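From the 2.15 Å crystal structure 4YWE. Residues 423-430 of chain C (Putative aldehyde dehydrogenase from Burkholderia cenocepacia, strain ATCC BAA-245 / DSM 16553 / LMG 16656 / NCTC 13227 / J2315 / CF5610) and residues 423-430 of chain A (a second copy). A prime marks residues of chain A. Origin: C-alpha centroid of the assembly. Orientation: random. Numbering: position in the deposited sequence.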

ATOM      1  N   THR C 423     -22.703   3.083  22.251  1.00 20.32           N
ATOM      2  CA  THR C 423     -22.198   3.360  23.589  1.00 21.01           C
ATOM      3  C   THR C 423     -21.298   4.589  23.549  1.00 20.93           C
ATOM      4  O   THR C 423     -20.715   4.903  22.511  1.00 22.99           O
ATOM      5  CB  THR C 423     -21.415   2.161  24.168  1.00 23.63           C
ATOM      6  OG1 THR C 423     -20.916   2.493  25.470  1.00 24.54           O
ATOM      7  CG2 THR C 423     -20.253   1.793  23.260  1.00 22.98           C
ATOM      8  N   ARG C 424     -21.188   5.286  24.675  1.00 24.57           N
ATOM      9  CA  ARG C 424     -20.351   6.478  24.746  1.00 28.00           C
ATOM     10  C   ARG C 424     -18.925   6.131  25.160  1.00 26.31           C
ATOM     11  O   ARG C 424     -17.994   6.895  24.904  1.00 30.00           O
ATOM     12  CB  ARG C 424     -20.943   7.498  25.722  1.00 34.65           C
ATOM     13  CG  ARG C 424     -22.198   8.198  25.221  1.00 41.11           C
ATOM     14  CD  ARG C 424     -22.687   9.228  26.230  1.00 46.27           C
ATOM     15  NE  ARG C 424     -23.871   9.948  25.767  1.00 51.37           N
ATOM     16  CZ  ARG C 424     -25.120   9.619  26.086  1.00 54.83           C
ATOM     17  NH1 ARG C 424     -25.354   8.577  26.872  1.00 56.40           N
ATOM     18  NH2 ARG C 424     -26.135  10.333  25.620  1.00 55.50           N
ATOM     19  N   ASP C 425     -18.759   4.978  25.799  1.00 24.37           N
ATOM     20  CA  ASP C 425     -17.452   4.554  26.286  1.00 23.32           C
ATOM     21  C   ASP C 425     -16.541   4.155  25.130  1.00 22.48           C
ATOM     22  O   ASP C 425     -16.801   3.175  24.432  1.00 19.93           O
ATOM     23  CB  ASP C 425     -17.595   3.393  27.271  1.00 27.01           C
ATOM     24  CG  ASP C 425     -16.289   3.053  27.962  1.00 34.75           C
ATOM     25  OD1 ASP C 425     -15.999   3.659  29.015  1.00 40.80           O
ATOM     26  OD2 ASP C 425     -15.552   2.185  27.450  1.00 36.17           O
ATOM     27  N   GLY C 426     -15.469   4.919  24.941  1.00 20.47           N
ATOM     28  CA  GLY C 426     -14.562   4.720  23.826  1.00 20.08           C
ATOM     29  C   GLY C 426     -13.806   3.408  23.807  1.00 19.76           C
ATOM     30  O   GLY C 426     -13.672   2.781  22.756  1.00 26.40           O
ATOM     31  N   ALA C 427     -13.299   3.000  24.965  1.00 20.02           N
ATOM     32  CA  ALA C 427     -12.559   1.749  25.071  1.00 19.97           C
ATOM     33  C   ALA C 427     -13.445   0.573  24.675  1.00 28.24           C
ATOM     34  O   ALA C 427     -13.028  -0.300  23.915  1.00 19.53           O
ATOM     35  CB  ALA C 427     -12.024   1.563  26.480  1.00 22.89           C
ATOM     36  N   ARG C 428     -14.673   0.573  25.185  1.00 19.68           N
ATOM     37  CA  ARG C 428     -15.643  -0.476  24.888  1.00 22.31           C
ATOM     38  C   ARG C 428     -15.948  -0.551  23.394  1.00 24.83           C
ATOM     39  O   ARG C 428     -16.125  -1.639  22.843  1.00 23.94           O
ATOM     40  CB  ARG C 428     -16.931  -0.241  25.681  1.00 19.85           C
ATOM     41  CG  ARG C 428     -18.068  -1.190  25.338  1.00 27.39           C
ATOM     42  CD  ARG C 428     -19.338  -0.804  26.079  1.00 27.82           C
ATOM     43  NE  ARG C 428     -19.195  -0.950  27.524  1.00 28.43           N
ATOM     44  CZ  ARG C 428     -19.959  -0.330  28.415  1.00 33.28           C
ATOM     45  NH1 ARG C 428     -20.918   0.491  28.010  1.00 35.57           N
ATOM     46  NH2 ARG C 428     -19.760  -0.523  29.713  1.00 37.07           N
ATOM     47  N   GLN C 429     -16.001   0.611  22.746  1.00 25.01           N
ATOM     48  CA  GLN C 429     -16.268   0.694  21.312  1.00 21.64           C
ATOM     49  C   GLN C 429     -15.277  -0.132  20.500  1.00 18.62           C
ATOM     50  O   GLN C 429     -15.670  -1.023  19.747  1.00 25.04           O
ATOM     51  CB  GLN C 429     -16.226   2.151  20.841  1.00 22.67           C
ATOM     52  CG  GLN C 429     -17.379   3.006  21.335  1.00 22.61           C
ATOM     53  CD  GLN C 429     -17.148   4.486  21.093  1.00 23.90           C
ATOM     54  OE1 GLN C 429     -16.098   4.889  20.594  1.00 19.53           O
ATOM     55  NE2 GLN C 429     -18.133   5.304  21.448  1.00 19.90           N
ATOM     56  N   MET C 430     -13.993   0.169  20.657  1.00 18.88           N
ATOM     57  CA  MET C 430     -12.953  -0.514  19.896  1.00 29.62           C
ATOM     58  C   MET C 430     -12.750  -1.947  20.380  1.00 27.03           C
ATOM     59  O   MET C 430     -12.427  -2.837  19.592  1.00 19.64           O
ATOM     60  CB  MET C 430     -11.635   0.260  19.978  1.00 33.46           C
ATOM     61  CG  MET C 430     -11.692   1.649  19.366  1.00 40.77           C
ATOM     62  SD  MET C 430     -12.259   1.635  17.653  1.00 45.62           S
ATOM     63  CE  MET C 430     -11.065   0.532  16.902  1.00 41.61           C
TER
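Chain A 423-430: TRDGARQM

Where two copies of one protein meet at the start of a helix, the backbone often makes the contact and the side chains are folded so as to permit it. The 423-430 stretches of this putative aldehyde dehydrogenase are a compact example. In each copy an extended Thr423 leads through a turn at Arg424 and Asp425 into a helix that begins at Gly426. Chain A lies on chain C with Asp425′ facing Asp425 (CA to CA 5.3 Å) in a single beta bridge, and the two helices then diverge, their N-to-C directions 85° apart and their axes no nearer than 9.6 Å.

The bridge rests on two reciprocal hydrogen bonds. Gly426′ N donates to Arg424 O at 2.8 Å, and Gly426 N to Arg424′ O at 2.9 Å, both nearly straight. This pairing also brings Arg424 O and Arg424′ O, two acceptors, within 3.3 Å of each other; the CA-H groups of the aspartates add further contacts, with Asp425′ CA 3.5 Å from Arg424 O and Asp425 CA 3.5 Å from Arg424′ O.

At the centre, Gly426 CA lies 3.5 Å from Gly426′ CA. A CB on Gly426 would point toward chain A and clash with Gly426′ CA and Gln429′ OE1; the same holds in reverse, so the close approach depends on glycine in both copies.

The glutamine takes the same shape in each chain, chi1 m and chi2 t. From a CB directed toward the other stretch, this extended side chain reaches back to its own loop: Gln429′ NE2 donates to Thr423′ O at 2.8 Å, and Gln429 NE2 to Thr423 O at 2.8 Å. The amide oxygen meanwhile packs on the partner's glycine, Gln429 OE1 being 3.6 Å from Gly426′ CA. Each NE2 also donates to a water that bridges the chains; water 2, for instance, accepts from Gln429 NE2 and Ala427′ N and donates to Arg424 O.

Asp425 and Asp425′ adopt chi1 t, with CB pointing away from the partner, and serve as N-caps. Asp425 OD2 accepts from Arg428 N at 2.9 Å, while Asp425′ OD1 accepts from Arg428′ N at 2.7 Å, satisfying an amide in the first turn that has no helical carbonyl before it to use. Arg424 and Arg424′ have sideways CB directions and chi1 m, chi2 t and chi3 t; these long chains flank the bridge, Arg424′ CG passing 4.2 Å from Asp425 OD1.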

ATOM      1  N   THR A 423      -9.895  10.668  28.476  1.00 21.79           N
ATOM      2  CA  THR A 423     -11.342  10.806  28.607  1.00 21.67           C
ATOM      3  C   THR A 423     -12.026   9.486  28.261  1.00 21.84           C
ATOM      4  O   THR A 423     -11.468   8.666  27.530  1.00 24.10           O
ATOM      5  CB  THR A 423     -11.898  11.923  27.698  1.00 18.73           C
ATOM      6  OG1 THR A 423     -13.323  11.980  27.823  1.00 22.96           O
ATOM      7  CG2 THR A 423     -11.534  11.660  26.248  1.00 19.19           C
ATOM      8  N   ARG A 424     -13.229   9.281  28.787  1.00 20.97           N
ATOM      9  CA  ARG A 424     -13.973   8.053  28.516  1.00 27.77           C
ATOM     10  C   ARG A 424     -14.849   8.180  27.274  1.00 26.32           C
ATOM     11  O   ARG A 424     -15.221   7.178  26.665  1.00 27.93           O
ATOM     12  CB  ARG A 424     -14.837   7.668  29.720  1.00 36.23           C
ATOM     13  CG  ARG A 424     -14.085   6.945  30.823  1.00 41.85           C
ATOM     14  CD  ARG A 424     -15.008   6.607  31.984  1.00 45.34           C
ATOM     15  NE  ARG A 424     -14.298   5.960  33.082  1.00 47.51           N
ATOM     16  CZ  ARG A 424     -13.819   6.602  34.144  1.00 49.55           C
ATOM     17  NH1 ARG A 424     -13.976   7.914  34.254  1.00 51.84           N
ATOM     18  NH2 ARG A 424     -13.187   5.931  35.096  1.00 49.81           N
ATOM     19  N   ASP A 425     -15.177   9.413  26.901  1.00 26.04           N
ATOM     20  CA  ASP A 425     -16.048   9.653  25.754  1.00 27.41           C
ATOM     21  C   ASP A 425     -15.343   9.317  24.444  1.00 24.48           C
ATOM     22  O   ASP A 425     -14.376   9.976  24.063  1.00 22.10           O
ATOM     23  CB  ASP A 425     -16.523  11.106  25.734  1.00 30.73           C
ATOM     24  CG  ASP A 425     -17.649  11.334  24.746  1.00 36.21           C
ATOM     25  OD1 ASP A 425     -17.364  11.484  23.539  1.00 36.60           O
ATOM     26  OD2 ASP A 425     -18.820  11.364  25.176  1.00 43.38           O
ATOM     27  N   GLY A 426     -15.839   8.294  23.756  1.00 24.47           N
ATOM     28  CA  GLY A 426     -15.240   7.841  22.513  1.00 21.56           C
ATOM     29  C   GLY A 426     -15.276   8.846  21.381  1.00 21.79           C
ATOM     30  O   GLY A 426     -14.290   9.018  20.662  1.00 18.41           O
ATOM     31  N   ALA A 427     -16.419   9.505  21.217  1.00 19.83           N
ATOM     32  CA  ALA A 427     -16.575  10.511  20.175  1.00 19.70           C
ATOM     33  C   ALA A 427     -15.585  11.645  20.400  1.00 23.35           C
ATOM     34  O   ALA A 427     -14.939  12.110  19.464  1.00 20.75           O
ATOM     35  CB  ALA A 427     -17.999  11.041  20.147  1.00 20.67           C
ATOM     36  N   ARG A 428     -15.465  12.066  21.654  1.00 24.87           N
ATOM     37  CA  ARG A 428     -14.547  13.132  22.037  1.00 24.60           C
ATOM     38  C   ARG A 428     -13.095  12.762  21.740  1.00 24.10           C
ATOM     39  O   ARG A 428     -12.314  13.603  21.295  1.00 24.65           O
ATOM     40  CB  ARG A 428     -14.714  13.462  23.522  1.00 25.17           C
ATOM     41  CG  ARG A 428     -13.705  14.458  24.064  1.00 22.85           C
ATOM     42  CD  ARG A 428     -13.888  14.643  25.558  1.00 23.42           C
ATOM     43  NE  ARG A 428     -15.118  15.364  25.866  1.00 25.59           N
ATOM     44  CZ  ARG A 428     -15.726  15.329  27.046  1.00 24.66           C
ATOM     45  NH1 ARG A 428     -15.226  14.595  28.030  1.00 22.92           N
ATOM     46  NH2 ARG A 428     -16.841  16.022  27.239  1.00 28.68           N
ATOM     47  N   GLN A 429     -12.746  11.502  21.982  1.00 25.23           N
ATOM     48  CA  GLN A 429     -11.392  11.011  21.734  1.00 21.20           C
ATOM     49  C   GLN A 429     -10.958  11.237  20.290  1.00 21.13           C
ATOM     50  O   GLN A 429      -9.925  11.856  20.031  1.00 15.64           O
ATOM     51  CB  GLN A 429     -11.294   9.521  22.071  1.00 16.77           C
ATOM     52  CG  GLN A 429     -11.410   9.201  23.551  1.00 17.14           C
ATOM     53  CD  GLN A 429     -11.705   7.735  23.809  1.00 20.91           C
ATOM     54  OE1 GLN A 429     -11.727   6.921  22.884  1.00 19.86           O
ATOM     55  NE2 GLN A 429     -11.934   7.392  25.070  1.00 20.54           N
ATOM     56  N   MET A 430     -11.754  10.734  19.352  1.00 23.50           N
ATOM     57  CA  MET A 430     -11.421  10.824  17.937  1.00 23.02           C
ATOM     58  C   MET A 430     -11.552  12.249  17.412  1.00 21.87           C
ATOM     59  O   MET A 430     -10.772  12.678  16.561  1.00 24.58           O
ATOM     60  CB  MET A 430     -12.308   9.883  17.121  1.00 30.38           C
ATOM     61  CG  MET A 430     -12.140   8.418  17.487  1.00 37.03           C
ATOM     62  SD  MET A 430     -10.408   7.919  17.489  1.00 39.20           S
ATOM     63  CE  MET A 430      -9.962   8.224  15.780  1.00 34.90           C
TER
HETATM   64  O   HOH W   1     -12.564   5.220  26.846  1.00 23.23           O
HETATM   65  O   HOH W   2     -18.729   8.245  22.140  1.00 22.99           O